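Local coordinates for protein probable benzoylformate decarboxylase (Rhodococcus jostii, PDB 7ORX) that binds thiamine diphosphate and a sodium ion and belongs to the thiamine-diphosphate-dependent enzymes, whose chain combines two related cofactor-binding domains with a central Rossmann-like domain, at residues C[52-57]-C[93-98]; C[70-73]-C[77-80]; C[83-88]-C[124-129]; C[116-121]-C[158-163]; C[408-413]-C[439-444]. All blocks are in the same frame, centred on the assembly; numbering follows the deposited sequence.

Interaction 1. Residues C[52-57]-C[93-98]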
# COMPACT_ATOMS: atom_id res chain seq x y z
N ALA C 52 23.72 -8.66 -2.87
CA ALA C 52 25.15 -8.41 -2.63
C ALA C 52 25.45 -6.92 -2.81
O ALA C 52 26.08 -6.34 -1.91
CB ALA C 52 25.97 -9.28 -3.56
N VAL C 53 25.00 -6.33 -3.92
CA VAL C 53 25.21 -4.88 -4.20
C VAL C 53 24.78 -4.08 -2.97
O VAL C 53 25.46 -3.19 -2.49
CB VAL C 53 24.37 -4.46 -5.40
CG1 VAL C 53 24.19 -2.95 -5.49
CG2 VAL C 53 24.93 -5.03 -6.69
N LEU C 54 23.61 -4.41 -2.49
CA LEU C 54 22.96 -3.53 -1.54
C LEU C 54 23.60 -3.75 -0.17
O LEU C 54 23.86 -2.75 0.53
CB LEU C 54 21.47 -3.83 -1.59
CG LEU C 54 20.69 -2.76 -0.87
CD1 LEU C 54 19.55 -2.29 -1.75
CD2 LEU C 54 20.26 -3.28 0.50
N SER C 55 23.89 -5.00 0.17
CA SER C 55 24.62 -5.33 1.42
C SER C 55 26.04 -4.73 1.41
O SER C 55 26.47 -4.27 2.47
CB SER C 55 24.66 -6.80 1.63
OG SER C 55 23.41 -7.30 2.05
N MET C 56 26.74 -4.73 0.26
CA MET C 56 28.05 -4.04 0.11
C MET C 56 27.86 -2.54 0.43
O MET C 56 28.67 -1.97 1.16
CB MET C 56 28.60 -4.18 -1.31
CG MET C 56 29.51 -5.36 -1.51
SD MET C 56 29.85 -5.79 -3.27
CE MET C 56 30.34 -4.16 -3.79
N ALA C 57 26.80 -1.93 -0.13
CA ALA C 57 26.51 -0.51 0.04
C ALA C 57 26.29 -0.28 1.53
O ALA C 57 26.79 0.70 2.05
CB ALA C 57 25.30 -0.15 -0.77
N SER C 93 20.53 2.77 8.38
CA SER C 93 21.52 2.99 7.31
C SER C 93 20.94 3.86 6.21
O SER C 93 19.91 3.50 5.61
CB SER C 93 22.01 1.67 6.79
OG SER C 93 23.24 1.36 7.45
N PRO C 94 21.54 5.04 5.96
CA PRO C 94 21.04 5.98 4.97
C PRO C 94 21.36 5.62 3.52
O PRO C 94 21.95 6.40 2.86
CB PRO C 94 21.71 7.30 5.37
CG PRO C 94 22.98 6.89 6.03
CD PRO C 94 22.67 5.58 6.73
N LEU C 95 20.96 4.44 3.06
CA LEU C 95 21.08 4.05 1.63
C LEU C 95 20.08 4.85 0.81
O LEU C 95 18.88 4.89 1.16
CB LEU C 95 20.75 2.57 1.45
CG LEU C 95 21.61 1.59 2.25
CD1 LEU C 95 21.29 0.14 1.83
CD2 LEU C 95 23.09 1.87 2.06
N VAL C 96 20.54 5.40 -0.30
CA VAL C 96 19.66 6.06 -1.30
C VAL C 96 19.59 5.12 -2.50
O VAL C 96 20.56 5.00 -3.23
CB VAL C 96 20.29 7.40 -1.67
CG1 VAL C 96 19.45 8.09 -2.70
CG2 VAL C 96 20.53 8.24 -0.44
N VAL C 97 18.49 4.41 -2.67
CA VAL C 97 18.43 3.36 -3.71
C VAL C 97 17.66 3.93 -4.89
O VAL C 97 16.46 4.13 -4.74
CB VAL C 97 17.72 2.13 -3.15
CG1 VAL C 97 17.64 1.00 -4.17
CG2 VAL C 97 18.35 1.68 -1.86
N THR C 98 18.32 4.18 -6.03
CA THR C 98 17.66 4.54 -7.31
C THR C 98 17.48 3.28 -8.17
O THR C 98 18.38 2.43 -8.23
CB THR C 98 18.47 5.60 -8.05
OG1 THR C 98 19.65 4.97 -8.52
CG2 THR C 98 18.86 6.77 -7.17

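Interaction 2. Residues C[70-73]-C[77-80]. With TPP (thiamine diphosphate), chain K.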
# COMPACT_ATOMS: atom_id res chain seq x y z
N VAL C 70 22.95 3.59 -4.36
CA VAL C 70 22.80 2.26 -4.99
C VAL C 70 22.03 2.47 -6.29
O VAL C 70 21.18 3.33 -6.28
CB VAL C 70 22.04 1.34 -4.03
CG1 VAL C 70 21.74 0.01 -4.66
CG2 VAL C 70 22.77 1.22 -2.71
N ASN C 71 22.31 1.71 -7.36
CA ASN C 71 21.56 1.83 -8.63
C ASN C 71 21.19 0.43 -9.11
O ASN C 71 22.08 -0.37 -9.47
CB ASN C 71 22.38 2.61 -9.65
CG ASN C 71 21.66 2.81 -10.96
OD1 ASN C 71 20.47 3.13 -11.00
ND2 ASN C 71 22.37 2.62 -12.06
N LEU C 72 19.91 0.11 -9.15
CA LEU C 72 19.42 -1.25 -9.43
C LEU C 72 18.55 -1.22 -10.68
O LEU C 72 18.18 -0.13 -11.14
CB LEU C 72 18.59 -1.70 -8.24
CG LEU C 72 19.34 -1.78 -6.92
CD1 LEU C 72 18.38 -2.06 -5.76
CD2 LEU C 72 20.42 -2.84 -6.99
N HIS C 73 18.18 -2.41 -11.15
CA HIS C 73 17.48 -2.62 -12.43
C HIS C 73 16.00 -2.93 -12.20
O HIS C 73 15.69 -4.08 -11.91
CB HIS C 73 18.14 -3.71 -13.27
CG HIS C 73 17.33 -3.98 -14.49
ND1 HIS C 73 17.10 -2.99 -15.47
CD2 HIS C 73 16.61 -5.06 -14.85
CE1 HIS C 73 16.31 -3.48 -16.40
NE2 HIS C 73 16.00 -4.75 -16.04
N GLY C 77 15.45 -6.45 -10.37
CA GLY C 77 16.65 -6.00 -9.63
C GLY C 77 16.31 -5.43 -8.24
O GLY C 77 17.02 -5.79 -7.27
N SER C 78 15.28 -4.58 -8.14
CA SER C 78 14.82 -3.98 -6.85
C SER C 78 14.33 -5.07 -5.90
O SER C 78 14.72 -5.03 -4.71
CB SER C 78 13.77 -2.90 -7.08
OG SER C 78 14.38 -1.84 -7.75
N GLY C 79 13.48 -5.98 -6.41
CA GLY C 79 12.91 -7.11 -5.66
C GLY C 79 14.02 -7.98 -5.05
O GLY C 79 13.91 -8.34 -3.86
N ASN C 80 15.07 -8.31 -5.82
CA ASN C 80 16.21 -9.14 -5.36
C ASN C 80 16.89 -8.50 -4.12
O ASN C 80 17.57 -9.27 -3.36
CB ASN C 80 17.17 -9.44 -6.52
CG ASN C 80 16.71 -10.59 -7.41
OD1 ASN C 80 15.83 -11.39 -7.05
ND2 ASN C 80 17.32 -10.72 -8.57
N1' TPP K . 19.44 -7.93 -12.94
C2' TPP K . 18.32 -8.66 -13.03
CM2 TPP K . 17.83 -9.33 -11.79
N3' TPP K . 17.59 -8.83 -14.13
C4' TPP K . 18.02 -8.22 -15.25
N4' TPP K . 17.26 -8.39 -16.35
C5' TPP K . 19.19 -7.44 -15.27
C6' TPP K . 19.86 -7.33 -14.07
C7' TPP K . 19.69 -6.76 -16.53
N3 TPP K . 20.15 -7.72 -17.54
C2 TPP K . 19.36 -8.17 -18.52
S1 TPP K . 20.28 -8.70 -19.84
C5 TPP K . 21.68 -8.81 -18.81
C4 TPP K . 21.46 -8.22 -17.61
CM4 TPP K . 22.44 -8.09 -16.49
C6 TPP K . 22.93 -9.51 -19.27
C7 TPP K . 23.02 -10.96 -18.80
O7 TPP K . 24.27 -11.54 -19.27
PA TPP K . 24.31 -13.05 -19.84
O1A TPP K . 23.36 -13.91 -19.08
O2A TPP K . 25.78 -13.32 -19.90
O3A TPP K . 23.70 -12.99 -21.31
PB TPP K . 24.36 -12.54 -22.70
O1B TPP K . 23.97 -13.57 -23.74
O2B TPP K . 23.77 -11.19 -22.98
O3B TPP K . 25.85 -12.49 -22.45

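Interaction 3. Residues C[83-88]-C[124-129]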
# COMPACT_ATOMS: atom_id res chain seq x y z
N GLY C 83 15.26 -8.27 0.75
CA GLY C 83 15.81 -8.99 1.92
C GLY C 83 16.90 -8.16 2.58
O GLY C 83 16.83 -7.90 3.81
N ALA C 84 17.88 -7.73 1.77
CA ALA C 84 19.04 -6.97 2.27
C ALA C 84 18.56 -5.67 2.92
O ALA C 84 19.05 -5.33 3.99
CB ALA C 84 20.00 -6.75 1.14
N LEU C 85 17.55 -5.05 2.32
CA LEU C 85 17.02 -3.71 2.71
C LEU C 85 16.46 -3.76 4.13
O LEU C 85 16.54 -2.74 4.81
CB LEU C 85 15.96 -3.32 1.68
CG LEU C 85 15.91 -1.86 1.28
CD1 LEU C 85 17.28 -1.20 1.32
CD2 LEU C 85 15.28 -1.74 -0.09
N THR C 86 15.93 -4.91 4.57
CA THR C 86 15.43 -5.08 5.96
C THR C 86 16.56 -4.76 6.95
O THR C 86 16.27 -4.15 7.99
CB THR C 86 14.90 -6.50 6.23
OG1 THR C 86 15.94 -7.52 6.19
CG2 THR C 86 13.74 -6.85 5.31
N ASN C 87 17.79 -5.21 6.67
CA ASN C 87 18.91 -4.98 7.61
C ASN C 87 19.15 -3.47 7.70
O ASN C 87 19.38 -2.98 8.80
CB ASN C 87 20.17 -5.78 7.23
CG ASN C 87 20.03 -7.24 7.62
OD1 ASN C 87 19.58 -7.57 8.72
ND2 ASN C 87 20.40 -8.15 6.74
N SER C 88 19.04 -2.77 6.56
CA SER C 88 19.29 -1.31 6.46
C SER C 88 18.33 -0.54 7.36
O SER C 88 18.77 0.40 8.04
CB SER C 88 19.23 -0.88 5.04
OG SER C 88 20.03 -1.77 4.24
N PRO C 124 6.81 -2.16 2.91
CA PRO C 124 6.90 -1.12 3.94
C PRO C 124 8.30 -0.83 4.51
O PRO C 124 8.39 -0.34 5.62
CB PRO C 124 6.05 -1.78 5.05
CG PRO C 124 6.48 -3.22 5.00
CD PRO C 124 6.76 -3.49 3.54
N LEU C 125 9.35 -1.14 3.77
CA LEU C 125 10.73 -1.16 4.33
C LEU C 125 11.28 0.26 4.43
O LEU C 125 11.22 0.85 5.53
CB LEU C 125 11.60 -2.08 3.46
CG LEU C 125 11.33 -3.56 3.70
CD1 LEU C 125 12.33 -4.42 2.97
CD2 LEU C 125 11.33 -3.90 5.20
N VAL C 126 11.79 0.75 3.31
CA VAL C 126 12.20 2.16 3.05
C VAL C 126 11.34 3.15 3.84
O VAL C 126 10.13 2.91 3.89
CB VAL C 126 12.14 2.40 1.55
CG1 VAL C 126 13.06 1.41 0.82
CG2 VAL C 126 10.73 2.25 1.02
N LYS C 127 11.96 4.17 4.45
CA LYS C 127 11.27 5.30 5.12
C LYS C 127 10.40 6.09 4.15
O LYS C 127 9.46 6.75 4.57
CB LYS C 127 12.21 6.44 5.49
CG LYS C 127 13.13 6.18 6.63
CD LYS C 127 14.08 7.33 6.80
CE LYS C 127 13.34 8.57 7.24
NZ LYS C 127 14.21 9.40 8.10
N TRP C 128 10.85 6.17 2.91
CA TRP C 128 10.28 7.11 1.92
C TRP C 128 10.57 6.60 0.51
O TRP C 128 11.69 6.13 0.29
CB TRP C 128 10.90 8.50 2.11
CG TRP C 128 10.19 9.50 1.24
CD1 TRP C 128 8.90 9.92 1.38
CD2 TRP C 128 10.66 10.06 0.01
NE1 TRP C 128 8.54 10.69 0.31
CE2 TRP C 128 9.61 10.84 -0.51
CE3 TRP C 128 11.86 10.00 -0.68
CZ2 TRP C 128 9.75 11.60 -1.66
CZ3 TRP C 128 12.00 10.72 -1.84
CH2 TRP C 128 10.95 11.52 -2.32
N SER C 129 9.61 6.71 -0.40
CA SER C 129 9.80 6.24 -1.79
C SER C 129 9.03 7.14 -2.75
O SER C 129 7.98 7.58 -2.38
CB SER C 129 9.41 4.77 -1.89
OG SER C 129 8.08 4.62 -2.36

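Interaction 4. Residues C[116-121]-C[158-163]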
# COMPACT_ATOMS: atom_id res chain seq x y z
N VAL C 116 5.61 -1.92 -12.11
CA VAL C 116 4.17 -1.53 -11.94
C VAL C 116 3.96 -1.13 -10.47
O VAL C 116 4.09 -2.03 -9.61
CB VAL C 116 3.22 -2.66 -12.38
CG1 VAL C 116 1.77 -2.18 -12.52
CG2 VAL C 116 3.67 -3.33 -13.69
N ASP C 117 3.69 0.16 -10.18
CA ASP C 117 3.57 0.74 -8.81
C ASP C 117 4.93 0.65 -8.13
O ASP C 117 5.07 -0.17 -7.18
CB ASP C 117 2.52 0.03 -7.93
CG ASP C 117 1.06 0.20 -8.35
OD1 ASP C 117 0.80 0.84 -9.43
OD2 ASP C 117 0.17 -0.28 -7.58
N ALA C 118 5.90 1.43 -8.57
CA ALA C 118 7.29 1.35 -8.07
C ALA C 118 7.35 1.81 -6.61
O ALA C 118 8.14 1.19 -5.83
CB ALA C 118 8.19 2.18 -8.97
N GLY C 119 6.56 2.84 -6.26
CA GLY C 119 6.34 3.36 -4.89
C GLY C 119 5.84 2.30 -3.91
O GLY C 119 6.25 2.36 -2.72
N THR C 120 5.00 1.37 -4.36
CA THR C 120 4.45 0.25 -3.53
C THR C 120 5.50 -0.86 -3.33
O THR C 120 5.55 -1.41 -2.22
CB THR C 120 3.16 -0.34 -4.14
OG1 THR C 120 2.28 0.71 -4.54
CG2 THR C 120 2.44 -1.29 -3.20
N LEU C 121 6.26 -1.20 -4.38
CA LEU C 121 7.16 -2.39 -4.39
C LEU C 121 7.97 -2.47 -3.08
O LEU C 121 7.86 -3.52 -2.38
CB LEU C 121 8.05 -2.34 -5.64
CG LEU C 121 9.03 -3.51 -5.85
CD1 LEU C 121 8.33 -4.88 -6.00
CD2 LEU C 121 9.92 -3.22 -7.06
N TYR C 158 13.91 5.12 -1.58
CA TYR C 158 13.89 4.53 -2.93
C TYR C 158 13.31 5.54 -3.91
O TYR C 158 12.34 6.15 -3.59
CB TYR C 158 13.02 3.29 -2.93
CG TYR C 158 12.90 2.53 -4.23
CD1 TYR C 158 13.87 1.65 -4.67
CD2 TYR C 158 11.73 2.59 -4.95
CE1 TYR C 158 13.72 0.91 -5.83
CE2 TYR C 158 11.55 1.85 -6.11
CZ TYR C 158 12.55 0.99 -6.54
OH TYR C 158 12.35 0.28 -7.70
N VAL C 159 13.93 5.68 -5.07
CA VAL C 159 13.52 6.63 -6.13
C VAL C 159 13.56 5.84 -7.43
O VAL C 159 14.64 5.36 -7.77
CB VAL C 159 14.47 7.83 -6.18
CG1 VAL C 159 14.07 8.74 -7.31
CG2 VAL C 159 14.51 8.58 -4.87
N SER C 160 12.43 5.71 -8.14
CA SER C 160 12.37 5.01 -9.45
C SER C 160 12.36 6.07 -10.53
O SER C 160 11.49 6.87 -10.45
CB SER C 160 11.14 4.09 -9.51
OG SER C 160 10.77 3.74 -10.84
N VAL C 161 13.31 6.09 -11.46
CA VAL C 161 13.41 7.16 -12.50
C VAL C 161 13.32 6.51 -13.89
O VAL C 161 14.14 5.65 -14.24
CB VAL C 161 14.71 7.97 -12.36
CG1 VAL C 161 14.75 9.05 -13.41
CG2 VAL C 161 14.90 8.50 -10.95
N PRO C 162 12.29 6.89 -14.70
CA PRO C 162 12.19 6.45 -16.09
C PRO C 162 13.42 6.92 -16.86
O PRO C 162 13.88 8.05 -16.65
CB PRO C 162 10.92 7.13 -16.60
CG PRO C 162 10.09 7.41 -15.38
CD PRO C 162 11.10 7.64 -14.28
N TYR C 163 13.95 6.07 -17.72
CA TYR C 163 15.33 6.27 -18.21
C TYR C 163 15.36 7.49 -19.13
O TYR C 163 16.37 8.20 -19.18
CB TYR C 163 15.88 4.95 -18.76
CG TYR C 163 15.48 4.51 -20.14
CD1 TYR C 163 15.84 5.21 -21.28
CD2 TYR C 163 14.86 3.28 -20.31
CE1 TYR C 163 15.52 4.72 -22.54
CE2 TYR C 163 14.56 2.78 -21.56
CZ TYR C 163 14.87 3.50 -22.68
OH TYR C 163 14.51 2.93 -23.87

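Interaction 5. Residues C[408-413]-C[439-444]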
# COMPACT_ATOMS: atom_id res chain seq x y z
N PHE C 408 23.96 -10.59 4.55
CA PHE C 408 24.59 -9.31 4.93
C PHE C 408 26.10 -9.47 5.05
O PHE C 408 26.81 -8.65 4.51
CB PHE C 408 23.97 -8.81 6.23
CG PHE C 408 24.70 -7.68 6.89
CD1 PHE C 408 24.41 -6.38 6.56
CD2 PHE C 408 25.65 -7.92 7.88
CE1 PHE C 408 25.06 -5.33 7.20
CE2 PHE C 408 26.29 -6.87 8.51
CZ PHE C 408 26.01 -5.58 8.14
N GLY C 409 26.59 -10.49 5.75
CA GLY C 409 27.99 -10.56 6.21
C GLY C 409 29.03 -10.52 5.10
O GLY C 409 29.84 -9.57 5.07
N LEU C 410 29.02 -11.48 4.20
CA LEU C 410 30.08 -11.53 3.16
C LEU C 410 30.13 -10.19 2.44
O LEU C 410 31.18 -9.56 2.39
CB LEU C 410 29.85 -12.70 2.21
CG LEU C 410 31.15 -13.41 1.87
CD1 LEU C 410 30.92 -14.79 1.29
CD2 LEU C 410 31.97 -12.53 0.95
N PRO C 411 29.01 -9.73 1.84
CA PRO C 411 29.00 -8.46 1.13
C PRO C 411 29.32 -7.27 2.04
O PRO C 411 30.06 -6.43 1.63
CB PRO C 411 27.58 -8.37 0.59
CG PRO C 411 27.16 -9.80 0.47
CD PRO C 411 27.71 -10.39 1.75
N ALA C 412 28.78 -7.21 3.24
CA ALA C 412 29.01 -6.02 4.08
C ALA C 412 30.50 -5.97 4.39
O ALA C 412 31.00 -4.87 4.48
CB ALA C 412 28.20 -6.03 5.34
N ALA C 413 31.16 -7.10 4.52
CA ALA C 413 32.61 -7.13 4.83
C ALA C 413 33.35 -6.46 3.69
O ALA C 413 34.22 -5.61 3.93
CB ALA C 413 33.10 -8.55 4.99
N THR C 439 28.50 -14.19 -4.10
CA THR C 439 28.95 -13.48 -5.32
C THR C 439 29.70 -12.20 -4.96
O THR C 439 30.36 -11.70 -5.83
CB THR C 439 27.77 -13.12 -6.22
OG1 THR C 439 26.94 -12.24 -5.45
CG2 THR C 439 26.98 -14.32 -6.69
N ALA C 440 29.60 -11.66 -3.74
CA ALA C 440 30.38 -10.47 -3.35
C ALA C 440 31.86 -10.79 -3.36
O ALA C 440 32.67 -9.83 -3.35
CB ALA C 440 29.98 -9.99 -2.00
N LEU C 441 32.24 -12.06 -3.38
CA LEU C 441 33.67 -12.44 -3.47
C LEU C 441 34.24 -11.96 -4.80
O LEU C 441 35.40 -11.50 -4.81
CB LEU C 441 33.80 -13.95 -3.33
CG LEU C 441 33.66 -14.50 -1.92
CD1 LEU C 441 33.80 -16.01 -1.96
CD2 LEU C 441 34.69 -13.86 -0.99
N TRP C 442 33.47 -12.07 -5.88
CA TRP C 442 33.85 -11.55 -7.22
C TRP C 442 34.20 -10.06 -7.14
O TRP C 442 35.27 -9.70 -7.64
CB TRP C 442 32.71 -11.76 -8.21
CG TRP C 442 33.06 -11.33 -9.59
CD1 TRP C 442 33.72 -12.07 -10.53
CD2 TRP C 442 32.76 -10.06 -10.20
NE1 TRP C 442 33.85 -11.35 -11.68
CE2 TRP C 442 33.25 -10.12 -11.52
CE3 TRP C 442 32.14 -8.90 -9.78
CZ2 TRP C 442 33.14 -9.05 -12.40
CZ3 TRP C 442 32.01 -7.84 -10.66
CH2 TRP C 442 32.51 -7.92 -11.95
N SER C 443 33.36 -9.26 -6.48
CA SER C 443 33.59 -7.81 -6.33
C SER C 443 34.92 -7.59 -5.61
O SER C 443 35.73 -6.81 -6.08
CB SER C 443 32.43 -7.16 -5.65
OG SER C 443 31.28 -7.29 -6.49
N ALA C 444 35.19 -8.32 -4.55
CA ALA C 444 36.47 -8.22 -3.81
C ALA C 444 37.64 -8.52 -4.74
O ALA C 444 38.70 -7.83 -4.67
CB ALA C 444 36.42 -9.16 -2.65

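Interaction 1. Residues C[52-57]-C[93-98]
In the alpha/beta sandwich of the N-terminal thiamine-diphosphate-binding domain, L54 and A57 of helix 50-64 lie against L95 and V97 on one face of strand 95-101. The helix runs nearly antiparallel to the strand, at 152° and 10.1 Å between the axes of the short segments, as befits a helix layered on a parallel sheet. L54 is the larger piece on the helical side. Its CG stands anti to the backbone N (chi1 -167°), and this turns the isobutyl group down to the strand even though the CB itself does not lead there. The branch then divides its work. CD2 rests 3.8 Å from CD1 of L95, whereas CD1 reaches CG2 of V97 at 4.1 Å, the side chains of L54 and V97 meeting at about a right angle. L95 sends its other methyl, CD2, to the next turn of the helix, where it lies 4.1 Å from CB of A57 and 3.9 Å from the A57 carbonyl oxygen O. The small A57 thus lets the L95 branch come up to the helix backbone, and their CA atoms, 7.3 Å apart, are the nearest such pair across the two segments. A84 and L85 of helix 82-90 touch L54 as well, and V70 of strand 68-73 touches A57. Every touching residue is buried. No hydrogen bond joins the two segments, and the backbone groups of L95 and V97 are engaged with strand 157-162 instead, so within these segments the contact is apolar.

Interaction 2. Residues C[70-73]-C[77-80]
H73 carries CG anti to its N (chi1 175°), while in L72 CG lies beside the N (chi1 -61°); as neighbours on a strand the two point to different sides, the imidazole to the cofactor and the leucine to the helix. The motif is the end of a strand of the N-terminal thiamine-diphosphate-binding fold running straight into helix 74-79. The carbonyl O of H73 accepts a hydrogen bond from N of G77 at 2.8 Å. This bond is bent, 134° at the hydrogen, with the donor somewhat out of the carbonyl plane. G77 has no side chain, which lets its backbone come close to the strand end. Beside it, CD1 of L72 rests 4.2 Å from CA of S78, whose OG is hydrogen-bonded to A74 O. The H73 ring meets the pyrimidine of thiamine diphosphate tilted, bringing CD2 over its face, 3.5 Å from C4', and the bridging carbon C7' sits 3.9 Å above one face of the imidazole, offset toward the rim. E31 OE2 is hydrogen-bonded to ND1, which would restrain the rotation of the ring. The second subunit supplies many of the cofactor's hydrogen bonds. From the helix side, N80, bonded through ND2 to E50, places that same ND2 3.5 Å from the pyrimidine methyl CM2.

Interaction 3. Residues C[83-88]-C[124-129]
Apolar contacts make up the whole of the meeting between L85 and T86 of helix 82-90 and L125 and V126 of the loop leading into strand 128-130. L125 is the main piece. Its CG is set beside the backbone N (chi1 -75°), and both of its methyls touch that of T86, with CD1 at 3.7 Å and CD2 at 3.8 Å from T86 CG2. The same CD1 also lies 4.0 Å from CB of L85, touching two successive helical residues. Further out, L85 CD2 reaches CG1 of V126, again at 4.0 Å.

Hydrogen bonding stays within the helix. OG1 of T86 donates to the carbonyl O of G83 at 2.6 Å, close to the direction of the C=O bond (163°), and T86 N is a second donor to that oxygen. With OG1 held back against its own turn and also bonded to S403 OG, CG2 is the branch left to face L125. The threonine therefore presents a hydrocarbon surface to the loop while its hydroxyl is satisfied elsewhere.

In the fold, M122 and P156 also touch L85, and S76 of the second subunit packs on T86. The loop between helix 118-121 and strand 128-130, with a cis peptide bond before P124, passes helix 82-90 on its way to the strand, which lies at the sheet's edge within this chain, beside strand 157-162, with W128 turned onto helix 138-149.

Interaction 4. Residues C[116-121]-C[158-163]
A short, weakly bonded helical turn, 118-121, is laid over one face of strand 157-162 in the N-terminal cofactor-binding domain, and A118 is the residue that fits it there. Its CB points at the strand and meets S160, 3.6 Å from CB and 3.5 Å from OG, where the CA atoms of the two residues are also nearest, at 6.4 Å. Two places back on the strand, and on the same face, Y158 extends its ring along the turn. The torsion that does this is chi1 of -179°, with CG anti to the backbone N. Ring atoms CE2 and CD2 then approach the A118 carbonyl: CE2 lies 3.5 Å from the O of A118 and CD2 4.0 Å from it, the oxygen coming at a slant to the ring. CB of A118 is somewhat farther from the same CE2, at 4.4 Å. Beyond, the ring's end passes L121, whose CD2 is 4.3 Å from OH of Y158.

None of these approaches is a hydrogen bond, and the polar ends find partners elsewhere: OH of Y158 bonds to S78 OG of helix 74-79, and OG of S160 to E131. The contact is thus one of van der Waals approaches, in which the turn sets the A118 methyl on S160 and its carbonyl beside the Y158 ring.

Strand 157-162 is flanked by strands 95-101 and 128-130, and on its other face V159 and V161 turn to helix 138-149, while S129 OG bonds to G119 O and P124 of the second subunit packs against D117 and L121 of the turn.

Interaction 5. Residues C[408-413]-C[439-444]
L410 leaves helix 409-418 with CB directed at the nearly parallel helix 440-447, 5.0 Å from CB of A440. From there the chain swings to CG, which stands 4.6 Å from CD2 of L441, and forks. CD1 of L410 lies 4.2 Å from CG of L441. The other methyl, L410 CD2, makes the tightest approach, 3.6 Å from L441 CD2, with A440 CB also near, at 4.4 Å. The two leucines cross at about a right angle. L441 brings CG and CD2 there with CG beside its own backbone N (chi1 -77°), although its CB does not head for the partner. Next to this pair, A440 turns CB into P411, 3.6 Å from CA and 3.8 Å from CG of the ring, the alanine methyl resting against the CA, CB and CG side of the proline.

This is helix-on-helix packing in the C-terminal cofactor-binding domain, at 19° and 9.2 Å between axes of the short segments. Around it, P411 meets S55 and T439 meets A52 of helix 50-64, while L441 touches Y493. All four contacting residues are buried and no hydrogen bond spans the two segments, so the contact between them is purely apolar.

Interactions 1 to 4 all reach the parallel sheet of the N-terminal cofactor-binding domain; interaction 5 lies in the C-terminal one. Along the chain, interaction 2 falls between the two segments of interaction 1, which alternates with interaction 3 as 3 does with 4. Centres are about 10 Å apart for 1 and 2 and for 1 and 3, and about 11 Å for 2 and 4. Neighbouring strands 68-73, 95-101 and 157-162 link interactions 2, 1 and 4. The centres of interactions 1 and 5 are about 13 Å apart. Interaction 5 touches helix 50-64, which packs against it from the N-terminal domain, whereas 2, 3 and 4 face the second subunit, which shares the cofactor.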